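Local coordinates for uncharacterized protein MJ0327 (Methanocaldococcus jannaschii DSM 2661, PDB 2QTD), which is of unknown function but belongs to the dinitrogenase iron-molybdenum cofactor family and has a ribonuclease H-like fold, at residues V57-C62 with E78-E83; K6-M11 with F26-I31; N18-C23 with K63-E68. One frame throughout, in Å; residues are numbered along the deposited sequence. Where two conformers were deposited one is given.

Contact 1 (V57-C62 with E78-E83)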
ATOM      1  N   VAL A  57      -4.263  -4.261  -7.364  1.00 23.74           N
ATOM      2  CA  VAL A  57      -3.349  -3.123  -7.207  1.00 19.71           C
ATOM      3  C   VAL A  57      -2.003  -3.476  -7.860  1.00 20.07           C
ATOM      4  O   VAL A  57      -1.683  -4.660  -8.092  1.00 19.04           O
ATOM      5  CB  VAL A  57      -3.194  -2.633  -5.719  1.00 21.74           C
ATOM      6  CG1 VAL A  57      -4.576  -2.289  -5.109  1.00 21.11           C
ATOM      7  CG2 VAL A  57      -2.400  -3.644  -4.846  1.00 21.55           C
ATOM      8  N   ASN A  58      -1.253  -2.461  -8.216  1.00 20.06           N
ATOM      9  CA  ASN A  58       0.096  -2.647  -8.752  1.00 22.10           C
ATOM     10  C   ASN A  58       1.148  -2.778  -7.631  1.00 18.77           C
ATOM     11  O   ASN A  58       2.208  -3.381  -7.840  1.00 22.81           O
ATOM     12  CB  ASN A  58       0.482  -1.503  -9.701  1.00 22.74           C
ATOM     13  CG  ASN A  58      -0.477  -1.342 -10.872  1.00 22.24           C
ATOM     14  OD1 ASN A  58      -1.422  -0.551 -10.823  1.00 24.19           O
ATOM     15  ND2 ASN A  58      -0.247  -2.119 -11.932  1.00 31.67           N
ATOM     16  N   ALA A  59       0.900  -2.202  -6.471  1.00 18.82           N
ATOM     17  CA  ALA A  59       1.924  -2.042  -5.448  1.00 20.52           C
ATOM     18  C   ALA A  59       1.254  -1.874  -4.114  1.00 17.65           C
ATOM     19  O   ALA A  59       0.077  -1.420  -4.066  1.00 18.87           O
ATOM     20  CB  ALA A  59       2.779  -0.819  -5.770  1.00 17.51           C
ATOM     21  N   ILE A  60       1.972  -2.245  -3.036  1.00 18.09           N
ATOM     22  CA  ILE A  60       1.586  -1.987  -1.654  1.00 18.84           C
ATOM     23  C   ILE A  60       2.672  -1.133  -0.999  1.00 21.35           C
ATOM     24  O   ILE A  60       3.850  -1.378  -1.269  1.00 22.43           O
ATOM     25  CB  ILE A  60       1.383  -3.326  -0.869  1.00 18.89           C
ATOM     26  CG1 ILE A  60       0.121  -4.047  -1.307  1.00 20.28           C
ATOM     27  CG2 ILE A  60       1.322  -3.096   0.660  1.00 20.56           C
ATOM     28  CD1 ILE A  60       0.040  -5.576  -0.922  1.00 20.43           C
ATOM     29  N   ILE A  61       2.287  -0.189  -0.133  1.00 21.36           N
ATOM     30  CA  ILE A  61       3.194   0.568   0.764  1.00 17.93           C
ATOM     31  C   ILE A  61       2.775   0.202   2.164  1.00 18.16           C
ATOM     32  O   ILE A  61       1.620   0.349   2.524  1.00 19.23           O
ATOM     33  CB  ILE A  61       3.197   2.052   0.522  1.00 19.59           C
ATOM     34  CG1 ILE A  61       3.612   2.380  -0.899  1.00 19.34           C
ATOM     35  CG2 ILE A  61       4.097   2.783   1.514  1.00 20.36           C
ATOM     36  CD1 ILE A  61       3.435   3.891  -1.218  1.00 21.11           C
ATOM     37  N   CYS A  62       3.735  -0.330   2.923  1.00 19.12           N
ATOM     38  CA  CYS A  62       3.552  -0.663   4.329  1.00 19.70           C
ATOM     39  C   CYS A  62       4.898  -0.615   5.067  1.00 19.61           C
ATOM     40  O   CYS A  62       5.933  -0.484   4.468  1.00 18.88           O
ATOM     41  CB  CYS A  62       2.911  -2.044   4.472  1.00 19.97           C
ATOM     42  SG  CYS A  62       3.961  -3.429   3.862  1.00 21.76           S
ATOM     43  N   GLU A  78       4.332  -5.709  -6.213  1.00 26.05           N
ATOM     44  CA  GLU A  78       5.562  -5.209  -5.610  1.00 26.35           C
ATOM     45  C   GLU A  78       5.222  -4.514  -4.315  1.00 22.83           C
ATOM     46  O   GLU A  78       4.291  -3.740  -4.275  1.00 23.32           O
ATOM     47  CB  GLU A  78       6.209  -4.241  -6.568  1.00 28.64           C
ATOM     48  CG  GLU A  78       6.563  -4.934  -7.884  1.00 35.58           C
ATOM     49  CD  GLU A  78       7.144  -3.990  -8.872  1.00 50.13           C
ATOM     50  OE1 GLU A  78       6.508  -2.925  -9.095  1.00 52.07           O
ATOM     51  OE2 GLU A  78       8.232  -4.316  -9.413  1.00 51.89           O
ATOM     52  N   ILE A  79       5.989  -4.790  -3.256  1.00 19.71           N
ATOM     53  CA  ILE A  79       5.700  -4.356  -1.890  1.00 20.44           C
ATOM     54  C   ILE A  79       6.837  -3.441  -1.471  1.00 18.17           C
ATOM     55  O   ILE A  79       8.007  -3.846  -1.487  1.00 18.05           O
ATOM     56  CB  ILE A  79       5.528  -5.540  -0.905  1.00 20.30           C
ATOM     57  CG1 ILE A  79       4.453  -6.512  -1.461  1.00 26.02           C
ATOM     58  CG2 ILE A  79       5.151  -5.026   0.453  1.00 20.63           C
ATOM     59  CD1 ILE A  79       4.249  -7.725  -0.648  1.00 22.10           C
ATOM     60  N   TYR A  80       6.488  -2.210  -1.115  1.00 19.95           N
ATOM     61  CA  TYR A  80       7.482  -1.160  -0.832  1.00 20.79           C
ATOM     62  C   TYR A  80       7.407  -0.768   0.626  1.00 20.60           C
ATOM     63  O   TYR A  80       6.332  -0.783   1.241  1.00 22.57           O
ATOM     64  CB  TYR A  80       7.237   0.065  -1.686  1.00 20.24           C
ATOM     65  CG  TYR A  80       7.523  -0.159  -3.130  1.00 19.11           C
ATOM     66  CD1 TYR A  80       8.805  -0.047  -3.618  1.00 20.36           C
ATOM     67  CD2 TYR A  80       6.524  -0.630  -3.972  1.00 19.52           C
ATOM     68  CE1 TYR A  80       9.074  -0.284  -4.954  1.00 22.06           C
ATOM     69  CE2 TYR A  80       6.800  -0.902  -5.310  1.00 21.71           C
ATOM     70  CZ  TYR A  80       8.066  -0.732  -5.780  1.00 23.19           C
ATOM     71  OH  TYR A  80       8.355  -0.975  -7.113  1.00 22.55           O
ATOM     72  N   HIS A  81       8.548  -0.406   1.197  1.00 19.03           N
ATOM     73  CA  HIS A  81       8.636  -0.060   2.607  1.00 18.12           C
ATOM     74  C   HIS A  81       8.433   1.440   2.825  1.00 17.78           C
ATOM     75  O   HIS A  81       9.135   2.277   2.236  1.00 20.56           O
ATOM     76  CB  HIS A  81      10.003  -0.458   3.157  1.00 19.04           C
ATOM     77  CG  HIS A  81      10.077  -0.334   4.648  1.00 18.63           C
ATOM     78  ND1 HIS A  81      10.791   0.668   5.270  1.00 34.09           N
ATOM     79  CD2 HIS A  81       9.506  -1.060   5.628  1.00 28.23           C
ATOM     80  CE1 HIS A  81      10.653   0.547   6.581  1.00 33.28           C
ATOM     81  NE2 HIS A  81       9.872  -0.490   6.822  1.00 23.34           N
ATOM     82  N   ALA A  82       7.430   1.786   3.623  1.00 19.93           N
ATOM     83  CA  ALA A  82       7.186   3.169   4.020  1.00 20.60           C
ATOM     84  C   ALA A  82       8.287   3.737   4.864  1.00 21.17           C
ATOM     85  O   ALA A  82       8.903   3.005   5.652  1.00 22.05           O
ATOM     86  CB  ALA A  82       5.883   3.293   4.771  1.00 21.44           C
ATOM     87  N   GLU A  83       8.539   5.041   4.687  1.00 24.31           N
ATOM     88  CA  GLU A  83       9.534   5.782   5.453  1.00 25.02           C
ATOM     89  C   GLU A  83       8.839   6.860   6.277  1.00 23.96           C
ATOM     90  O   GLU A  83       8.351   7.848   5.732  1.00 21.52           O
ATOM     91  CB  GLU A  83      10.550   6.386   4.492  1.00 25.37           C
ATOM     92  CG  GLU A  83      11.253   5.257   3.689  1.00 26.73           C
ATOM     93  CD  GLU A  83      12.244   5.764   2.670  1.00 27.26           C
ATOM     94  OE1 GLU A  83      12.465   6.987   2.552  1.00 32.16           O
ATOM     95  OE2 GLU A  83      12.823   4.892   1.983  1.00 41.38           O
TER

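Contact 2 (K6-M11 with F26-I31)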
ATOM      1  N   LYS A   6      -2.134   1.745  -9.472  1.00 23.59           N
ATOM      2  CA  LYS A   6      -2.987   1.705  -8.301  1.00 20.81           C
ATOM      3  C   LYS A   6      -2.114   1.168  -7.136  1.00 16.07           C
ATOM      4  O   LYS A   6      -1.453   0.151  -7.290  1.00 18.40           O
ATOM      5  CB  LYS A   6      -4.179   0.769  -8.555  1.00 18.40           C
ATOM      6  CG  LYS A   6      -5.186   0.697  -7.444  1.00 26.49           C
ATOM      7  CD  LYS A   6      -6.268  -0.364  -7.663  1.00 25.62           C
ATOM      8  CE  LYS A   6      -7.080  -0.151  -8.914  1.00 31.31           C
ATOM      9  NZ  LYS A   6      -8.362  -0.945  -8.910  1.00 26.17           N
ATOM     10  N   VAL A   7      -2.113   1.898  -6.022  1.00 15.73           N
ATOM     11  CA  VAL A   7      -1.250   1.568  -4.877  1.00 17.37           C
ATOM     12  C   VAL A   7      -2.116   1.446  -3.639  1.00 17.00           C
ATOM     13  O   VAL A   7      -2.955   2.316  -3.358  1.00 16.41           O
ATOM     14  CB  VAL A   7      -0.160   2.623  -4.642  1.00 17.55           C
ATOM     15  CG1 VAL A   7       0.779   2.177  -3.492  1.00 18.36           C
ATOM     16  CG2 VAL A   7       0.630   2.941  -5.976  1.00 16.84           C
ATOM     17  N   ALA A   8      -1.951   0.352  -2.930  1.00 16.86           N
ATOM     18  CA  ALA A   8      -2.603   0.196  -1.582  1.00 17.93           C
ATOM     19  C   ALA A   8      -1.647   0.545  -0.415  1.00 21.57           C
ATOM     20  O   ALA A   8      -0.531   0.044  -0.334  1.00 21.13           O
ATOM     21  CB  ALA A   8      -3.189  -1.210  -1.440  1.00 20.31           C
ATOM     22  N   ILE A   9      -2.113   1.398   0.478  1.00 20.88           N
ATOM     23  CA  ILE A   9      -1.330   1.855   1.659  1.00 20.13           C
ATOM     24  C   ILE A   9      -2.015   1.438   2.930  1.00 19.61           C
ATOM     25  O   ILE A   9      -3.206   1.752   3.145  1.00 20.49           O
ATOM     26  CB  ILE A   9      -1.122   3.385   1.648  1.00 22.88           C
ATOM     27  CG1 ILE A   9      -0.668   3.812   0.241  1.00 23.84           C
ATOM     28  CG2 ILE A   9      -0.157   3.789   2.824  1.00 22.41           C
ATOM     29  CD1 ILE A   9      -0.385   5.236   0.020  1.00 25.89           C
ATOM     30  N   SER A  10      -1.257   0.806   3.832  1.00 17.48           N
ATOM     31  CA  SER A  10      -1.825   0.336   5.102  1.00 17.02           C
ATOM     32  C   SER A  10      -1.917   1.526   6.067  1.00 18.64           C
ATOM     33  O   SER A  10      -0.910   2.081   6.469  1.00 19.78           O
ATOM     34  CB  SER A  10      -0.915  -0.750   5.627  1.00 19.44           C
ATOM     35  OG  SER A  10       0.389  -0.254   5.860  1.00 20.59           O
HETATM   36  N   MSE A  11      -3.148   1.901   6.421  1.00 18.88           N
HETATM   37  CA  MSE A  11      -3.418   3.133   7.181  1.00 20.34           C
HETATM   38  C   MSE A  11      -4.063   2.931   8.557  1.00 21.92           C
HETATM   39  O   MSE A  11      -4.975   2.123   8.751  1.00 19.52           O
HETATM   40  CB  MSE A  11      -4.319   4.085   6.371  1.00 21.98           C
HETATM   41  CG  MSE A  11      -3.676   4.632   5.096  1.00 20.97           C
HETATM   42 SE   MSE A  11      -2.163   5.787   5.519  0.75 21.34          SE
HETATM   43  CE  MSE A  11      -2.981   7.174   6.707  1.00 18.21           C
ATOM     44  N   PHE A  26      -7.089   0.103   4.341  1.00 18.91           N
ATOM     45  CA  PHE A  26      -6.229   0.234   3.174  1.00 19.34           C
ATOM     46  C   PHE A  26      -6.725   1.433   2.399  1.00 18.80           C
ATOM     47  O   PHE A  26      -7.945   1.565   2.112  1.00 18.56           O
ATOM     48  CB  PHE A  26      -6.275  -1.004   2.290  1.00 22.77           C
ATOM     49  CG  PHE A  26      -6.017  -2.271   3.036  1.00 24.52           C
ATOM     50  CD1 PHE A  26      -4.726  -2.568   3.451  1.00 24.75           C
ATOM     51  CD2 PHE A  26      -7.041  -3.152   3.298  1.00 28.36           C
ATOM     52  CE1 PHE A  26      -4.482  -3.757   4.156  1.00 27.87           C
ATOM     53  CE2 PHE A  26      -6.803  -4.350   3.989  1.00 33.16           C
ATOM     54  CZ  PHE A  26      -5.530  -4.636   4.415  1.00 26.88           C
ATOM     55  N   LEU A  27      -5.822   2.385   2.183  1.00 17.25           N
ATOM     56  CA  LEU A  27      -6.051   3.494   1.266  1.00 17.67           C
ATOM     57  C   LEU A  27      -5.647   3.064  -0.155  1.00 21.26           C
ATOM     58  O   LEU A  27      -4.463   2.766  -0.414  1.00 19.57           O
ATOM     59  CB  LEU A  27      -5.295   4.736   1.732  1.00 18.12           C
ATOM     60  CG  LEU A  27      -5.440   6.012   0.858  1.00 19.88           C
ATOM     61  CD1 LEU A  27      -6.882   6.535   0.933  1.00 22.07           C
ATOM     62  CD2 LEU A  27      -4.508   7.074   1.365  1.00 21.53           C
ATOM     63  N   ILE A  28      -6.620   3.049  -1.084  1.00 19.32           N
ATOM     64  CA  ILE A  28      -6.362   2.691  -2.473  1.00 19.74           C
ATOM     65  C   ILE A  28      -6.209   4.004  -3.255  1.00 20.17           C
ATOM     66  O   ILE A  28      -7.144   4.800  -3.354  1.00 22.10           O
ATOM     67  CB  ILE A  28      -7.460   1.783  -3.066  1.00 19.45           C
ATOM     68  CG1 ILE A  28      -7.809   0.581  -2.188  1.00 22.31           C
ATOM     69  CG2 ILE A  28      -7.097   1.328  -4.455  1.00 19.44           C
ATOM     70  CD1 ILE A  28      -6.637  -0.267  -1.763  1.00 19.29           C
ATOM     71  N   VAL A  29      -5.004   4.236  -3.762  1.00 20.00           N
ATOM     72  CA  VAL A  29      -4.728   5.454  -4.516  0.50 20.18           C
ATOM     73  C   VAL A  29      -4.440   5.122  -5.960  1.00 21.16           C
ATOM     74  O   VAL A  29      -3.654   4.230  -6.274  1.00 20.45           O
ATOM     75  CB  VAL A  29      -3.602   6.328  -3.910  0.50 21.26           C
ATOM     76  CG1 VAL A  29      -3.988   6.863  -2.540  0.50 21.70           C
ATOM     77  CG2 VAL A  29      -2.300   5.590  -3.838  0.50 24.00           C
ATOM     78  N   ARG A  30      -5.105   5.865  -6.851  1.00 19.78           N
ATOM     79  CA  ARG A  30      -4.853   5.793  -8.291  1.00 19.19           C
ATOM     80  C   ARG A  30      -3.946   6.961  -8.619  1.00 21.09           C
ATOM     81  O   ARG A  30      -4.304   8.103  -8.356  1.00 23.41           O
ATOM     82  CB  ARG A  30      -6.132   5.898  -9.132  1.00 20.91           C
ATOM     83  CG  ARG A  30      -5.974   6.278 -10.591  1.00 28.09           C
ATOM     84  CD  ARG A  30      -5.169   5.300 -11.363  1.00 42.79           C
ATOM     85  NE  ARG A  30      -5.792   3.980 -11.372  1.00 49.04           N
ATOM     86  CZ  ARG A  30      -5.276   2.907 -11.981  1.00 54.71           C
ATOM     87  NH1 ARG A  30      -4.137   2.990 -12.673  1.00 54.36           N
ATOM     88  NH2 ARG A  30      -5.932   1.744 -11.922  1.00 57.08           N
ATOM     89  N   ILE A  31      -2.794   6.657  -9.208  1.00 23.05           N
ATOM     90  CA  ILE A  31      -1.793   7.649  -9.599  1.00 25.35           C
ATOM     91  C   ILE A  31      -1.771   7.631 -11.106  1.00 25.44           C
ATOM     92  O   ILE A  31      -1.735   6.557 -11.711  1.00 26.87           O
ATOM     93  CB  ILE A  31      -0.402   7.311  -9.076  1.00 23.93           C
ATOM     94  CG1 ILE A  31      -0.345   7.422  -7.539  1.00 25.68           C
ATOM     95  CG2 ILE A  31       0.666   8.241  -9.815  1.00 23.46           C
ATOM     96  CD1 ILE A  31       0.727   6.489  -6.834  1.00 27.08           C
TER

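Contact 3 (N18-C23 with K63-E68)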
ATOM      1  N   ASN A  18       1.542   0.405  11.710  1.00 20.10           N
ATOM      2  CA  ASN A  18       2.745  -0.386  12.015  0.70 20.63           C
ATOM      3  C   ASN A  18       2.914  -1.598  11.111  1.00 20.50           C
ATOM      4  O   ASN A  18       4.055  -2.000  10.847  1.00 21.59           O
ATOM      5  CB  ASN A  18       2.740  -0.858  13.466  0.70 21.65           C
ATOM      6  CG  ASN A  18       2.923   0.279  14.484  0.70 23.76           C
ATOM      7  OD1 ASN A  18       3.227   1.420  14.148  0.70 34.45           O
ATOM      8  ND2 ASN A  18       2.738  -0.056  15.754  0.70 25.56           N
ATOM      9  N   SER A  19       1.804  -2.176  10.651  1.00 20.46           N
ATOM     10  CA  SER A  19       1.837  -3.310   9.722  1.00 21.25           C
ATOM     11  C   SER A  19       0.656  -3.355   8.780  1.00 21.24           C
ATOM     12  O   SER A  19      -0.385  -2.678   8.968  1.00 19.98           O
ATOM     13  CB  SER A  19       1.951  -4.623  10.523  1.00 21.98           C
ATOM     14  OG  SER A  19       0.726  -5.043  11.039  1.00 20.39           O
ATOM     15  N   PHE A  20       0.845  -4.151   7.732  1.00 19.90           N
ATOM     16  CA  PHE A  20      -0.194  -4.476   6.786  1.00 24.14           C
ATOM     17  C   PHE A  20      -1.340  -5.133   7.524  1.00 18.70           C
ATOM     18  O   PHE A  20      -2.512  -4.893   7.181  1.00 20.09           O
ATOM     19  CB  PHE A  20       0.394  -5.401   5.694  1.00 21.96           C
ATOM     20  CG  PHE A  20      -0.540  -5.735   4.590  1.00 23.46           C
ATOM     21  CD1 PHE A  20      -0.696  -4.862   3.530  1.00 20.41           C
ATOM     22  CD2 PHE A  20      -1.248  -6.926   4.584  1.00 27.73           C
ATOM     23  CE1 PHE A  20      -1.522  -5.180   2.455  1.00 29.11           C
ATOM     24  CE2 PHE A  20      -2.090  -7.231   3.541  1.00 24.59           C
ATOM     25  CZ  PHE A  20      -2.246  -6.354   2.488  1.00 24.66           C
ATOM     26  N   GLU A  21      -1.019  -5.931   8.535  1.00 24.78           N
ATOM     27  CA  GLU A  21      -2.023  -6.727   9.244  1.00 21.83           C
ATOM     28  C   GLU A  21      -2.820  -5.908  10.266  1.00 22.18           C
ATOM     29  O   GLU A  21      -4.002  -6.150  10.430  1.00 21.84           O
ATOM     30  CB  GLU A  21      -1.386  -7.961   9.900  1.00 23.40           C
ATOM     31  CG  GLU A  21      -0.820  -8.963   8.884  1.00 26.74           C
ATOM     32  CD  GLU A  21       0.491  -8.523   8.236  1.00 23.20           C
ATOM     33  OE1 GLU A  21       1.239  -7.736   8.826  1.00 23.80           O
ATOM     34  OE2 GLU A  21       0.759  -8.938   7.095  1.00 27.40           O
ATOM     35  N   ASP A  22      -2.180  -4.948  10.940  1.00 19.78           N
ATOM     36  CA  ASP A  22      -2.791  -4.236  12.053  1.00 24.03           C
ATOM     37  C   ASP A  22      -3.567  -2.974  11.654  1.00 22.62           C
ATOM     38  O   ASP A  22      -4.229  -2.361  12.505  1.00 22.78           O
ATOM     39  CB  ASP A  22      -1.735  -3.966  13.149  1.00 26.65           C
ATOM     40  CG  ASP A  22      -1.102  -2.570  13.101  1.00 31.57           C
ATOM     41  OD1 ASP A  22      -0.722  -2.076  12.054  1.00 24.95           O
ATOM     42  OD2 ASP A  22      -0.937  -1.962  14.177  1.00 41.42           O
ATOM     43  N   CYS A  23      -3.499  -2.595  10.376  1.00 20.33           N
ATOM     44  CA  CYS A  23      -4.099  -1.323   9.951  1.00 17.97           C
ATOM     45  C   CYS A  23      -5.612  -1.254  10.180  1.00 18.43           C
ATOM     46  O   CYS A  23      -6.301  -2.279  10.316  1.00 15.19           O
ATOM     47  CB  CYS A  23      -3.745  -0.975   8.516  1.00 18.49           C
ATOM     48  SG  CYS A  23      -4.418  -1.996   7.223  1.00 19.61           S
ATOM     49  N   LYS A  63       4.827  -0.670   6.385  1.00 22.08           N
ATOM     50  CA  LYS A  63       6.010  -0.673   7.224  1.00 24.13           C
ATOM     51  C   LYS A  63       6.467  -2.072   7.513  1.00 25.90           C
ATOM     52  O   LYS A  63       7.665  -2.295   7.633  1.00 33.39           O
ATOM     53  CB  LYS A  63       5.756   0.068   8.520  1.00 22.05           C
ATOM     54  CG  LYS A  63       5.562   1.554   8.387  1.00 25.75           C
ATOM     55  CD  LYS A  63       5.533   2.183   9.757  1.00 24.51           C
ATOM     56  CE  LYS A  63       5.240   3.670   9.773  1.00 28.94           C
ATOM     57  NZ  LYS A  63       5.358   4.202  11.166  1.00 30.77           N
ATOM     58  N   ASN A  64       5.526  -2.975   7.737  1.00 23.22           N
ATOM     59  CA  ASN A  64       5.793  -4.398   8.036  1.00 24.68           C
ATOM     60  C   ASN A  64       4.703  -5.207   7.414  1.00 23.84           C
ATOM     61  O   ASN A  64       3.612  -4.689   7.215  1.00 23.80           O
ATOM     62  CB  ASN A  64       5.733  -4.699   9.517  1.00 27.55           C
ATOM     63  CG  ASN A  64       6.920  -4.194  10.275  1.00 29.30           C
ATOM     64  OD1 ASN A  64       8.034  -4.703  10.116  1.00 31.89           O
ATOM     65  ND2 ASN A  64       6.692  -3.205  11.131  1.00 39.53           N
ATOM     66  N   ILE A  65       4.984  -6.476   7.137  1.00 24.62           N
ATOM     67  CA  ILE A  65       4.024  -7.385   6.474  1.00 23.43           C
ATOM     68  C   ILE A  65       4.417  -8.789   6.960  1.00 23.70           C
ATOM     69  O   ILE A  65       5.590  -9.038   7.260  1.00 22.53           O
ATOM     70  CB  ILE A  65       4.012  -7.233   4.923  1.00 25.18           C
ATOM     71  CG1 ILE A  65       2.869  -8.037   4.244  1.00 18.62           C
ATOM     72  CG2 ILE A  65       5.420  -7.527   4.309  1.00 21.12           C
ATOM     73  CD1 ILE A  65       2.671  -7.594   2.832  1.00 25.36           C
ATOM     74  N   SER A  66       3.424  -9.667   7.081  1.00 22.84           N
ATOM     75  CA  SER A  66       3.628 -11.027   7.583  1.00 23.61           C
ATOM     76  C   SER A  66       4.225 -11.884   6.475  1.00 24.28           C
ATOM     77  O   SER A  66       4.063 -11.602   5.285  1.00 21.40           O
ATOM     78  CB  SER A  66       2.303 -11.651   8.076  1.00 22.60           C
ATOM     79  OG  SER A  66       1.435 -11.969   7.008  1.00 22.66           O
ATOM     80  N   GLU A  67       4.879 -12.961   6.871  1.00 24.83           N
ATOM     81  CA  GLU A  67       5.399 -13.909   5.904  1.00 28.56           C
ATOM     82  C   GLU A  67       4.297 -14.444   4.998  1.00 27.47           C
ATOM     83  O   GLU A  67       4.488 -14.491   3.791  1.00 26.10           O
ATOM     84  CB  GLU A  67       6.130 -15.051   6.607  1.00 30.56           C
ATOM     85  CG  GLU A  67       7.422 -14.628   7.266  1.00 31.80           C
ATOM     86  CD  GLU A  67       8.069 -15.763   8.021  1.00 36.03           C
ATOM     87  OE1 GLU A  67       8.222 -16.861   7.437  1.00 52.01           O
ATOM     88  OE2 GLU A  67       8.423 -15.565   9.206  1.00 52.10           O
ATOM     89  N   GLU A  68       3.135 -14.767   5.578  1.00 27.52           N
ATOM     90  CA  GLU A  68       1.959 -15.229   4.813  1.00 29.64           C
ATOM     91  C   GLU A  68       1.443 -14.217   3.804  1.00 28.90           C
ATOM     92  O   GLU A  68       1.257 -14.559   2.628  1.00 30.89           O
ATOM     93  CB  GLU A  68       0.811 -15.675   5.740  1.00 31.31           C
TER
HETATM   94  O   HOH W   1       2.881   3.641  12.435  1.00 36.96           O

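Contact 1 (V57-C62 with E78-E83)
Tyr80 runs back beside strand 59-62 toward Ala59, and its atoms meet neighbours one after another. CB sits 3.7 Å from Ile60 O, with Ile61 CG1 a little farther off. CG stands anti to the carbonyl carbon, beside the backbone N (chi1 -69°). CD2 then passes near Ile60 O, and CE2 reaches the Ala59 methyl, CE2 to CB 4.0 Å; both partners approach the ring at its edge, near its plane. At the tip, OH makes a weak hydrogen bond to Glu78 OE1 (3.3 Å) on its own strand, while Glu78 OE2 is engaged in a salt bridge with Lys101. Phe94 of helix 87-95 meets the ring edge-to-face.

The two strands are parallel neighbours, with 59-62 inside the sheet and 78-81 at its outer end. Helix 67-74 links them, giving a beta-alpha-beta crossover. Four backbone bonds alternate between the strands: Ile60 N to Glu78 O, Tyr80 N to Ile60 O, Cys62 N to Tyr80 O and Ala82 N to Cys62 O. In the last, 2.8 Å from Ala82 N to Cys62 O, the donor stands 47° above the carbonyl plane as the chain leaves the strand.

On the face bearing Ile60 and Ile79, Cys62 SG lies between its backbone N and carbonyl carbon (chi1 65°) and rests 3.9 Å from Ile79 CG2. On the face with Tyr80, Ile61 CG2 packs 3.7 Å from Ala82 CB, and Phe94 covers Ala59 and Ile61.

Contact 2 (K6-M11 with F26-I31)
An antiparallel strand pair in the middle of the sheet joins 6-11 to 26-31, with strand 59-62 flanking the first and strand 35-43 the second. Val7 with Val29 and Ile9 with Leu27 are the hydrogen-bonded pairs, each closed by two backbone bonds; Val29 N to Val7 O is 2.8 Å long and essentially straight at 179°. Ala8 with Ile28 and Ser10 with Phe26 are non-hydrogen-bonded pairs, their side chains on the same face as Lys6 and Arg30.

Lys6 carries much of the side-chain contact. Its CG, anti to the backbone N (chi1 -177°), lies against Ile28 CG2 at 3.6 Å, and CD stays close to the same methyl. The Arg30 chain, bent at chi2 and chi3, crosses the lysine at about a right angle and presents one guanidinium face to Lys6 CB, 3.9 Å above the plane and offset toward the rim. The like charges stay 4.7 Å apart, Lys6 NZ to Arg30 NH2, and Lys6 NZ is balanced by a salt bridge to Glu55. Further along, Ile28 CD1 reaches the Ala8 methyl, CD1 to CB 3.6 Å.

On the other face, Val7 CG2 meets Ile31 CD1 at 3.7 Å. The selenomethionine Met11 runs side by side with Leu27, CG to CB 3.7 Å. Helix 87-95 covers this face, touching Val7, Ile9 and Met11. Three antiparallel strands, 35-43, 25-32 and 5-11, followed by 59-62 and 78-81 parallel to 5-11, in the order 3-2-1-4-5, form the mixed sheet of the ribonuclease H-like fold.

Contact 3 (N18-C23 with K63-E68)
Asn64 binds the backbone of 18-23 by two hydrogen bonds, one from its side chain and one to its carbonyl. Its ND2 donates to Asn18 O (2.9 Å), with the acceptor close to the amide plane, and its carbonyl O accepts from Phe20 N (2.9 Å). Asn64 thus grips the loop with both side chain and main chain.

A carboxylate supplies the second polar group. Glu21 is bent at chi2 (75°), which sets CD near Ser66; its OE2 accepts from Ser66 N at 2.8 Å and from Ser66 OG at 3.1 Å. Both donors come from above the same face of the carboxylate, and Asn69 ND2 is a further donor to OE2. Ser66 is the N-cap of helix 67-74, its OG also accepting from Asn69 N.

The apolar contact is Phe20 against Ile65, side by side, with Phe20 CB 3.9 Å from Ile65 CG1; Ile65 CD1 sits 4.1 Å above one ring face, toward the rim.

Within the loop, Ser19 OG accepts from Asp22 N (2.9 Å) in an ST motif, and Ser19 N donates back to Asp22 OD1. With two N-H groups and one hydroxyl donating to Glu21 OE2 at a helix N terminus, a negative charge on that carboxylate would be favoured.

How the contacts relate
From the N terminus, contact 2 is the first to close, bringing 26-31 back against 6-11 around a loop that contains 18-23. Contact 3 opens inside that loop and closes only at 63-68, so it crosses contact 2. Contact 1 opens at 57-62, before contact 3 closes, and ends at 78-83; these two also cross, whereas contacts 2 and 1 follow in series. In space, contacts 1 and 2 share the sheet through strands 59-62 and 5-11, with Ile61 N close to Ala8 O. Phe20 of contact 3 touches both Phe26 and Ile60, tying the loop to the sheet, and Ile65 just before helix 67-74 packs on Ile79.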